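Local coordinates for Lmo0131 protein (Listeria monocytogenes, PDB 4Q6J) that is of unknown function but belongs to the EAL family, whose members are generally assigned cyclic-guanylate-specific phosphodiesterase activity, at residues Glu215-Glu218 with Gln219-Leu223; Leu135-Ala138 with Asp139-Arg143; Leu240-Glu243 with Glu244-Gln247. All coordinates share one frame; numbering follows the deposited sequence.

Overall arrangement
All three interactions are first turns of helices in a TIM-barrel-like EAL domain. Along the chain the order is interaction 2, interaction 1, interaction 3. Interaction 2 opens helix 136-146, which follows strand 122-127. Interaction 1 opens helix 217-225, the helix of the unit strand 208-211, helix 217-225, strand 230-231. Interaction 3 opens the late helix 242-248. Centre to centre, interactions 1 and 3 are about 25 Å apart. The centre of interaction 2 is about 36 Å and 35 Å from theirs, across the centre of the chain from both. The three helix starts are separate: helices 136-146 and 217-225 flank the barrel strands, and helix 242-248 packs on strand 20-29.

Interaction 1: Glu215-Glu218 with Gln219-Leu223; sequences EDME and QVEKL. With EDO (1,2-ethanediol), chain L.
D216 and Q219 form a capping box at the start of helix 217-225. D216 OD1 accepts from Q219 N at 2.9 Å, with an N-H...O angle of 163°. The return bond runs from D216 N to Q219 OE1 at 3.2 Å, and here the donor lies in the amide carbonyl plane. Q219 OE1 takes a second donor, E215 N, at 2.9 Å, tilted from that plane. The D216 carboxylate and the Q219 amide are turned 58° from each other. D216 CG sits between its own N and carbonyl carbon (chi1 71°), which brings OD1 back over the helix start. Q219 NE2 donates to I182 O. The first helical bonds follow, V220 N to D216 O at 3.2 Å and E221 N to M217 O. Beside the cap, selenomethionine M217 packs its CE tightly on V220 CG1 at 3.5 Å. The E215 carboxylate leads away from the cap. Its OE2 accepts from O1 of ethanediol, a probable crystallisation additive, at 2.6 Å and from S8 N of a second subunit, while OE1 is hydrogen-bonded to T9 OG1 of that subunit. Bonds to both OE1 and NE2 should fix the amide's flip, so Q219 ties the incoming loop to the helix.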
ATOM      1  N   GLU B 215       9.538 -20.889  18.963  1.00 13.87           N
ATOM      2  CA  GLU B 215       9.651 -22.244  18.463  1.00 16.41           C
ATOM      3  C   GLU B 215      10.566 -23.148  19.298  1.00 15.60           C
ATOM      4  O   GLU B 215      10.375 -24.362  19.323  1.00 15.24           O
ATOM      5  CB  GLU B 215      10.092 -22.203  17.002  1.00 25.29           C
ATOM      6  CG  GLU B 215       9.087 -21.496  16.105  1.00 36.19           C
ATOM      7  CD  GLU B 215       8.223 -22.449  15.306  1.00 23.51           C
ATOM      8  OE1 GLU B 215       8.718 -23.536  14.947  1.00 21.45           O
ATOM      9  OE2 GLU B 215       7.058 -22.113  15.022  1.00 21.03           O
ATOM     10  N   ASP B 216      11.555 -22.581  19.990  1.00 14.04           N
ATOM     11  CA  ASP B 216      12.521 -23.428  20.700  1.00 11.57           C
ATOM     12  C   ASP B 216      13.044 -22.845  22.011  1.00 13.04           C
ATOM     13  O   ASP B 216      12.897 -21.659  22.282  1.00 14.37           O
ATOM     14  CB  ASP B 216      13.667 -23.871  19.777  1.00 18.28           C
ATOM     15  CG  ASP B 216      14.628 -22.737  19.394  1.00 18.64           C
ATOM     16  OD1 ASP B 216      14.879 -21.816  20.168  1.00 19.65           O
ATOM     17  OD2 ASP B 216      15.187 -22.792  18.297  1.00 24.17           O
HETATM   18  N   MSE B 217      13.660 -23.703  22.809  1.00 13.36           N
HETATM   19  CA  MSE B 217      14.111 -23.326  24.134  1.00 18.51           C
HETATM   20  C   MSE B 217      15.240 -22.266  24.118  1.00 11.94           C
HETATM   21  O   MSE B 217      15.331 -21.467  25.005  1.00 13.41           O
HETATM   22  CB  MSE B 217      14.503 -24.593  24.927  1.00 24.40           C
HETATM   23  CG  MSE B 217      14.810 -24.366  26.412  1.00 37.54           C
HETATM   24 SE   MSE B 217      13.313 -23.663  27.441  0.93 35.67          SE
HETATM   25  CE  MSE B 217      14.288 -22.347  28.468  1.00 28.85           C
ATOM     26  N   GLU B 218      16.085 -22.271  23.090  0.50 11.93           N
ATOM     27  CA  GLU B 218      17.143 -21.274  22.997  0.50 13.68           C
ATOM     28  C   GLU B 218      16.553 -19.864  22.845  0.50 17.37           C
ATOM     29  O   GLU B 218      17.083 -18.895  23.403  0.50 15.44           O
ATOM     30  CB  GLU B 218      18.133 -21.600  21.868  0.50 16.65           C
ATOM     31  CG  GLU B 218      19.040 -22.800  22.160  0.50 16.31           C
ATOM     32  CD  GLU B 218      20.082 -23.097  21.061  0.50 27.58           C
ATOM     33  OE1 GLU B 218      20.506 -22.170  20.335  0.50 28.36           O
ATOM     34  OE2 GLU B 218      20.492 -24.277  20.936  0.50 22.37           O
ATOM     35  N   GLN B 219      15.452 -19.760  22.100  1.00 13.64           N
ATOM     36  CA  GLN B 219      14.691 -18.518  22.039  1.00  9.85           C
ATOM     37  C   GLN B 219      14.146 -18.144  23.401  1.00 11.96           C
ATOM     38  O   GLN B 219      14.228 -16.986  23.785  1.00 14.09           O
ATOM     39  CB  GLN B 219      13.526 -18.615  21.056  1.00 14.34           C
ATOM     40  CG  GLN B 219      13.910 -18.304  19.618  1.00 14.40           C
ATOM     41  CD  GLN B 219      12.811 -18.661  18.634  1.00 14.92           C
ATOM     42  OE1 GLN B 219      12.146 -19.687  18.758  1.00 14.62           O
ATOM     43  NE2 GLN B 219      12.614 -17.807  17.657  1.00 13.37           N
ATOM     44  N   VAL B 220      13.569 -19.105  24.113  1.00 10.49           N
ATOM     45  CA  VAL B 220      13.031 -18.835  25.434  1.00 11.80           C
ATOM     46  C   VAL B 220      14.082 -18.251  26.371  1.00 16.88           C
ATOM     47  O   VAL B 220      13.850 -17.279  27.099  1.00 13.92           O
ATOM     48  CB  VAL B 220      12.443 -20.090  26.056  1.00 12.83           C
ATOM     49  CG1 VAL B 220      12.062 -19.826  27.525  1.00 14.25           C
ATOM     50  CG2 VAL B 220      11.237 -20.545  25.241  1.00 14.44           C
ATOM     51  N   GLU B 221      15.261 -18.847  26.331  1.00 12.78           N
ATOM     52  CA  GLU B 221      16.349 -18.376  27.165  1.00 12.39           C
ATOM     53  C   GLU B 221      16.631 -16.883  26.892  1.00 11.74           C
ATOM     54  O   GLU B 221      16.710 -16.090  27.830  1.00 14.33           O
ATOM     55  CB  GLU B 221      17.588 -19.230  26.934  1.00 12.14           C
ATOM     56  CG  GLU B 221      17.435 -20.632  27.456  1.00 13.32           C
ATOM     57  CD  GLU B 221      18.565 -21.552  27.005  1.00 21.34           C
ATOM     58  OE1 GLU B 221      19.393 -21.134  26.170  1.00 23.81           O
ATOM     59  OE2 GLU B 221      18.633 -22.695  27.487  1.00 16.42           O
ATOM     60  N   LYS B 222      16.760 -16.510  25.611  1.00 12.88           N
ATOM     61  CA  LYS B 222      17.099 -15.139  25.227  1.00 12.14           C
ATOM     62  C   LYS B 222      16.011 -14.161  25.590  1.00  9.47           C
ATOM     63  O   LYS B 222      16.268 -13.104  26.124  1.00 13.94           O
ATOM     64  CB  LYS B 222      17.350 -15.051  23.732  1.00 12.89           C
ATOM     65  CG  LYS B 222      18.552 -15.864  23.297  1.00 15.09           C
ATOM     66  CD  LYS B 222      18.902 -15.625  21.854  1.00 18.66           C
ATOM     67  CE  LYS B 222      20.092 -16.488  21.434  1.00 17.76           C
ATOM     68  NZ  LYS B 222      19.694 -17.906  21.227  1.00 14.59           N
ATOM     69  N   LEU B 223      14.783 -14.527  25.281  1.00 13.80           N
ATOM     70  CA  LEU B 223      13.662 -13.624  25.482  1.00 12.43           C
ATOM     71  C   LEU B 223      13.394 -13.432  26.961  1.00 13.01           C
ATOM     72  O   LEU B 223      13.078 -12.326  27.370  1.00 14.53           O
ATOM     73  CB  LEU B 223      12.424 -14.108  24.714  1.00 11.92           C
ATOM     74  CG  LEU B 223      12.689 -14.246  23.214  1.00 15.59           C
ATOM     75  CD1 LEU B 223      11.583 -15.066  22.536  1.00 11.23           C
ATOM     76  CD2 LEU B 223      12.925 -12.858  22.549  1.00 11.41           C
TER
HETATM   77  C1  EDO L 301       4.471 -20.762  15.289  1.00 28.04           C
HETATM   78  O1  EDO L 301       5.354 -20.820  16.411  1.00 16.06           O
HETATM   79  C2  EDO L 301       3.199 -20.015  15.618  1.00 39.08           C
HETATM   80  O2  EDO L 301       2.439 -20.713  16.601  1.00 29.12           O

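Interaction 2: Leu135-Ala138 with Asp139-Arg143; sequences LAIA and DKNLR
D139 N donates to L135 O at 2.8 Å, the shortest hydrogen bond between L135-A138 and D139-R143. It arrives nearly along the C=O axis. D139 CB rests on L135 O too, at 3.3 Å. The D139 carboxylate swings out with CG anti to the backbone N (chi1 -174°). It reaches R143 one turn on, where OD2 makes a salt bridge to NH1 at 2.7 Å. D139 OD1 lies 3.2 Å above the centre of the R143 guanidinium and OD2 above its NH1 side, so the carboxylate lies over one face and is not an edge-on pair. The backbone bond closes the opening turn of helix 136-146, an outer helix of the barrel, and the salt bridge spans the turn after it. At the first residue of the helix, A136 N donates to N64 OD1 of a third subunit. On another side of the helix, the I137 and N141 side chains lie alongside each other, I137 CG2 4.0 Å from N141 ND2. The buried N141 amide is satisfied at both ends, with ND2 bonded to V99 O and OD1 to S102 OG. L142 CG packs 3.3 Å from A138 O, and the L142 side chain meets P171 and M105.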
ATOM      1  N   LEU B 135      -5.961   9.013  14.190  1.00 48.04           N
ATOM      2  CA  LEU B 135      -6.051   8.023  15.242  1.00 30.80           C
ATOM      3  C   LEU B 135      -6.966   8.446  16.367  1.00 23.16           C
ATOM      4  O   LEU B 135      -7.252   7.652  17.231  1.00 20.15           O
ATOM      5  CB  LEU B 135      -4.649   7.726  15.813  1.00 24.22           C
ATOM      6  CG  LEU B 135      -3.705   6.867  14.975  1.00 22.50           C
ATOM      7  CD1 LEU B 135      -2.750   6.090  15.846  1.00 23.84           C
ATOM      8  CD2 LEU B 135      -4.468   5.911  14.089  1.00 33.95           C
ATOM      9  N   ALA B 136      -7.403   9.701  16.366  1.00 25.79           N
ATOM     10  CA  ALA B 136      -8.176  10.226  17.487  1.00 21.70           C
ATOM     11  C   ALA B 136      -9.506   9.500  17.739  1.00 21.19           C
ATOM     12  O   ALA B 136      -9.873   9.272  18.892  1.00 19.57           O
ATOM     13  CB  ALA B 136      -8.408  11.686  17.326  1.00 22.32           C
ATOM     14  N   ILE B 137     -10.232   9.158  16.674  1.00 22.22           N
ATOM     15  CA  ILE B 137     -11.493   8.420  16.805  1.00 17.77           C
ATOM     16  C   ILE B 137     -11.229   7.020  17.347  1.00 16.07           C
ATOM     17  O   ILE B 137     -11.892   6.573  18.277  1.00 18.55           O
ATOM     18  CB  ILE B 137     -12.251   8.264  15.479  1.00 22.61           C
ATOM     19  CG1 ILE B 137     -12.331   9.599  14.748  1.00 39.06           C
ATOM     20  CG2 ILE B 137     -13.651   7.757  15.731  1.00 15.04           C
ATOM     21  CD1 ILE B 137     -13.240  10.585  15.414  1.00 35.53           C
ATOM     22  N   ALA B 138     -10.257   6.332  16.764  1.00 16.46           N
ATOM     23  CA  ALA B 138      -9.853   5.035  17.261  1.00 15.28           C
ATOM     24  C   ALA B 138      -9.504   5.124  18.755  1.00 15.33           C
ATOM     25  O   ALA B 138      -9.946   4.308  19.551  1.00 15.88           O
ATOM     26  CB  ALA B 138      -8.693   4.549  16.472  1.00 15.94           C
ATOM     27  N   ASP B 139      -8.711   6.128  19.116  1.00 14.95           N
ATOM     28  CA  ASP B 139      -8.274   6.361  20.482  1.00 14.36           C
ATOM     29  C   ASP B 139      -9.482   6.432  21.404  1.00 14.11           C
ATOM     30  O   ASP B 139      -9.558   5.715  22.386  1.00 14.30           O
ATOM     31  CB  ASP B 139      -7.491   7.665  20.507  1.00 19.98           C
ATOM     32  CG  ASP B 139      -6.856   7.942  21.834  1.00 20.44           C
ATOM     33  OD1 ASP B 139      -6.767   7.010  22.664  1.00 15.62           O
ATOM     34  OD2 ASP B 139      -6.431   9.106  22.027  1.00 22.97           O
ATOM     35  N   LYS B 140     -10.451   7.269  21.040  1.00 14.30           N
ATOM     36  CA  LYS B 140     -11.724   7.377  21.770  1.00 21.96           C
ATOM     37  C   LYS B 140     -12.582   6.106  21.865  1.00 12.12           C
ATOM     38  O   LYS B 140     -13.106   5.796  22.915  1.00 14.61           O
ATOM     39  CB  LYS B 140     -12.562   8.509  21.174  1.00 21.85           C
ATOM     40  CG  LYS B 140     -13.828   8.821  21.958  1.00 33.30           C
ATOM     41  CD  LYS B 140     -14.185  10.298  21.869  1.00 40.36           C
ATOM     42  CE  LYS B 140     -15.104  10.721  23.020  1.00 50.69           C
ATOM     43  NZ  LYS B 140     -14.431  10.780  24.368  1.00 50.97           N
ATOM     44  N   ASN B 141     -12.721   5.400  20.752  1.00 15.90           N
ATOM     45  CA  ASN B 141     -13.394   4.107  20.690  1.00 16.16           C
ATOM     46  C   ASN B 141     -12.824   3.115  21.700  1.00 16.47           C
ATOM     47  O   ASN B 141     -13.561   2.494  22.453  1.00 15.48           O
ATOM     48  CB  ASN B 141     -13.308   3.525  19.270  1.00 14.03           C
ATOM     49  CG  ASN B 141     -14.258   4.188  18.332  1.00 12.99           C
ATOM     50  OD1 ASN B 141     -15.152   4.877  18.767  1.00 24.43           O
ATOM     51  ND2 ASN B 141     -14.080   3.989  17.046  1.00 13.94           N
ATOM     52  N   LEU B 142     -11.499   3.010  21.697  1.00 15.88           N
ATOM     53  CA  LEU B 142     -10.774   2.146  22.596  1.00 13.34           C
ATOM     54  C   LEU B 142     -10.967   2.600  24.023  1.00 12.45           C
ATOM     55  O   LEU B 142     -11.285   1.792  24.878  1.00 17.66           O
ATOM     56  CB  LEU B 142      -9.298   2.130  22.225  1.00 12.44           C
ATOM     57  CG  LEU B 142      -9.072   1.444  20.883  1.00 14.79           C
ATOM     58  CD1 LEU B 142      -7.685   1.677  20.377  1.00 14.18           C
ATOM     59  CD2 LEU B 142      -9.359  -0.027  21.027  1.00 16.02           C
ATOM     60  N   ARG B 143     -10.776   3.881  24.283  1.00 14.04           N
ATOM     61  CA  ARG B 143     -10.843   4.390  25.651  1.00 15.19           C
ATOM     62  C   ARG B 143     -12.170   4.036  26.304  1.00 14.73           C
ATOM     63  O   ARG B 143     -12.197   3.731  27.492  1.00 16.28           O
ATOM     64  CB  ARG B 143     -10.610   5.909  25.733  1.00 13.51           C
ATOM     65  CG  ARG B 143      -9.198   6.435  25.364  1.00 28.24           C
ATOM     66  CD  ARG B 143      -8.986   7.857  25.938  1.00 33.71           C
ATOM     67  NE  ARG B 143      -8.071   8.739  25.195  1.00 40.15           N
ATOM     68  CZ  ARG B 143      -6.745   8.793  25.350  1.00 41.13           C
ATOM     69  NH1 ARG B 143      -6.031   9.652  24.636  1.00 52.09           N
ATOM     70  NH2 ARG B 143      -6.127   7.980  26.197  1.00 33.75           N
TER

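Interaction 3: Leu240-Glu243 with Glu244-Gln247; sequences LPME and EIKQ
E244 folds back against P241 and L240. Its OE2 lies 3.3 Å from P241 CG, and its OE1 lies 3.4 Å from L240 CD2. CG is anti to the carbonyl carbon (chi1 -50°) and the chain is extended beyond it, which sets the carboxylate against the CG-CD side of the proline ring. The inward side is apolar. L240 CD1 meets I245 CD1 at 3.9 Å, and SE of selenomethionine M242 meets I245 CB at 4.0 Å. M242 CG also touches the aliphatic end of K246, at CE. The backbone sets these positions. I245 N donates to P241 O at 3.1 Å, and E244 N adds a weak bond to the same oxygen. K246 N donates to M242 O at 3.0 Å, and Q247 N to E243 O. Further out, K246 NZ is held by Q83 OE1, L240 bonds through its backbone to Y24, and P241, M242 and I245 rest on strand 20-29. As a proline, P241 has no N-H for a reciprocal capping-box bond. This is the N-terminal turn of an amphipathic helix with proline at the N-cap, its apolar side on strand 20-29 of the barrel.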
ATOM      1  N   LEU B 240      -5.654 -24.459  18.864  1.00 14.15           N
ATOM      2  CA  LEU B 240      -6.480 -25.667  18.987  1.00 13.70           C
ATOM      3  C   LEU B 240      -7.908 -25.301  19.360  1.00 14.33           C
ATOM      4  O   LEU B 240      -8.137 -24.240  19.948  1.00 14.40           O
ATOM      5  CB  LEU B 240      -5.958 -26.571  20.096  1.00 13.53           C
ATOM      6  CG  LEU B 240      -4.599 -27.205  19.924  1.00 17.71           C
ATOM      7  CD1 LEU B 240      -4.185 -27.763  21.250  1.00 16.66           C
ATOM      8  CD2 LEU B 240      -4.661 -28.272  18.845  1.00 19.12           C
ATOM      9  N   PRO B 241      -8.868 -26.188  19.048  1.00 14.48           N
ATOM     10  CA  PRO B 241     -10.199 -26.087  19.650  1.00 17.64           C
ATOM     11  C   PRO B 241     -10.059 -26.006  21.166  1.00 14.98           C
ATOM     12  O   PRO B 241      -9.113 -26.571  21.698  1.00 15.19           O
ATOM     13  CB  PRO B 241     -10.845 -27.420  19.275  1.00 16.53           C
ATOM     14  CG  PRO B 241     -10.194 -27.820  18.045  1.00 17.08           C
ATOM     15  CD  PRO B 241      -8.764 -27.355  18.159  1.00 21.26           C
HETATM   16  N   MSE B 242     -10.967 -25.323  21.846  1.00 14.16           N
HETATM   17  CA  MSE B 242     -10.927 -25.307  23.303  1.00 16.93           C
HETATM   18  C   MSE B 242     -10.911 -26.724  23.870  1.00 14.86           C
HETATM   19  O   MSE B 242     -10.236 -26.991  24.867  1.00 15.21           O
HETATM   20  CB  MSE B 242     -12.090 -24.515  23.901  1.00 15.91           C
HETATM   21  CG  MSE B 242     -11.972 -24.333  25.432  1.00 16.91           C
HETATM   22 SE   MSE B 242     -10.222 -23.651  26.025  0.93 26.49          SE
HETATM   23  CE  MSE B 242     -10.417 -21.767  25.682  1.00 15.80           C
ATOM     24  N   GLU B 243     -11.668 -27.614  23.232  0.57 13.36           N
ATOM     25  CA  GLU B 243     -11.736 -29.015  23.628  0.57 15.14           C
ATOM     26  C   GLU B 243     -10.358 -29.646  23.756  0.57 16.94           C
ATOM     27  O   GLU B 243     -10.048 -30.272  24.763  0.57 17.21           O
ATOM     28  CB  GLU B 243     -12.566 -29.797  22.609  0.57 22.28           C
ATOM     29  CG  GLU B 243     -12.185 -31.259  22.458  0.57 34.54           C
ATOM     30  CD  GLU B 243     -12.011 -31.682  20.998  0.57 33.98           C
ATOM     31  OE1 GLU B 243     -12.057 -30.794  20.109  0.57 32.27           O
ATOM     32  OE2 GLU B 243     -11.822 -32.901  20.749  0.57 25.19           O
ATOM     33  N   GLU B 244      -9.531 -29.472  22.734  1.00 18.06           N
ATOM     34  CA  GLU B 244      -8.197 -30.055  22.705  1.00 15.80           C
ATOM     35  C   GLU B 244      -7.179 -29.323  23.609  1.00 15.78           C
ATOM     36  O   GLU B 244      -6.208 -29.919  24.106  1.00 16.28           O
ATOM     37  CB  GLU B 244      -7.721 -30.140  21.274  1.00 19.85           C
ATOM     38  CG  GLU B 244      -8.735 -30.792  20.373  1.00 28.03           C
ATOM     39  CD  GLU B 244      -8.297 -30.816  18.907  1.00 49.35           C
ATOM     40  OE1 GLU B 244      -7.092 -30.652  18.630  1.00 47.58           O
ATOM     41  OE2 GLU B 244      -9.162 -30.993  18.021  1.00 60.25           O
ATOM     42  N   ILE B 245      -7.405 -28.037  23.834  1.00 14.58           N
ATOM     43  CA  ILE B 245      -6.643 -27.356  24.873  1.00 15.21           C
ATOM     44  C   ILE B 245      -6.865 -28.036  26.221  1.00 14.19           C
ATOM     45  O   ILE B 245      -5.935 -28.434  26.874  1.00 21.92           O
ATOM     46  CB  ILE B 245      -7.047 -25.888  25.047  1.00 15.79           C
ATOM     47  CG1 ILE B 245      -6.630 -25.036  23.839  1.00 20.27           C
ATOM     48  CG2 ILE B 245      -6.434 -25.343  26.322  1.00 16.59           C
ATOM     49  CD1 ILE B 245      -5.145 -24.861  23.693  1.00 18.36           C
ATOM     50  N   LYS B 246      -8.114 -28.177  26.625  1.00 14.78           N
ATOM     51  CA  LYS B 246      -8.408 -28.698  27.946  1.00 18.78           C
ATOM     52  C   LYS B 246      -7.937 -30.141  28.126  1.00 20.09           C
ATOM     53  O   LYS B 246      -7.601 -30.559  29.248  1.00 25.01           O
ATOM     54  CB  LYS B 246      -9.895 -28.564  28.245  1.00 23.47           C
ATOM     55  CG  LYS B 246     -10.291 -27.181  28.704  1.00 23.70           C
ATOM     56  CD  LYS B 246     -11.805 -27.029  28.810  1.00 18.36           C
ATOM     57  CE  LYS B 246     -12.211 -25.628  29.265  1.00 23.67           C
ATOM     58  NZ  LYS B 246     -13.702 -25.454  29.280  1.00 19.81           N
ATOM     59  N   GLN B 247      -7.895 -30.891  27.023  1.00 19.60           N
ATOM     60  CA  GLN B 247      -7.386 -32.273  27.055  1.00 18.67           C
ATOM     61  C   GLN B 247      -5.876 -32.282  27.193  1.00 13.41           C
ATOM     62  O   GLN B 247      -5.307 -33.201  27.750  1.00 20.32           O
ATOM     63  CB  GLN B 247      -7.852 -33.071  25.836  1.00 19.36           C
ATOM     64  CG  GLN B 247      -9.352 -33.300  25.900  1.00 23.01           C
ATOM     65  CD  GLN B 247     -10.001 -33.776  24.619  1.00 38.62           C
ATOM     66  OE1 GLN B 247      -9.357 -33.910  23.580  1.00 40.87           O
ATOM     67  NE2 GLN B 247     -11.305 -34.032  24.692  1.00 43.37           N
TER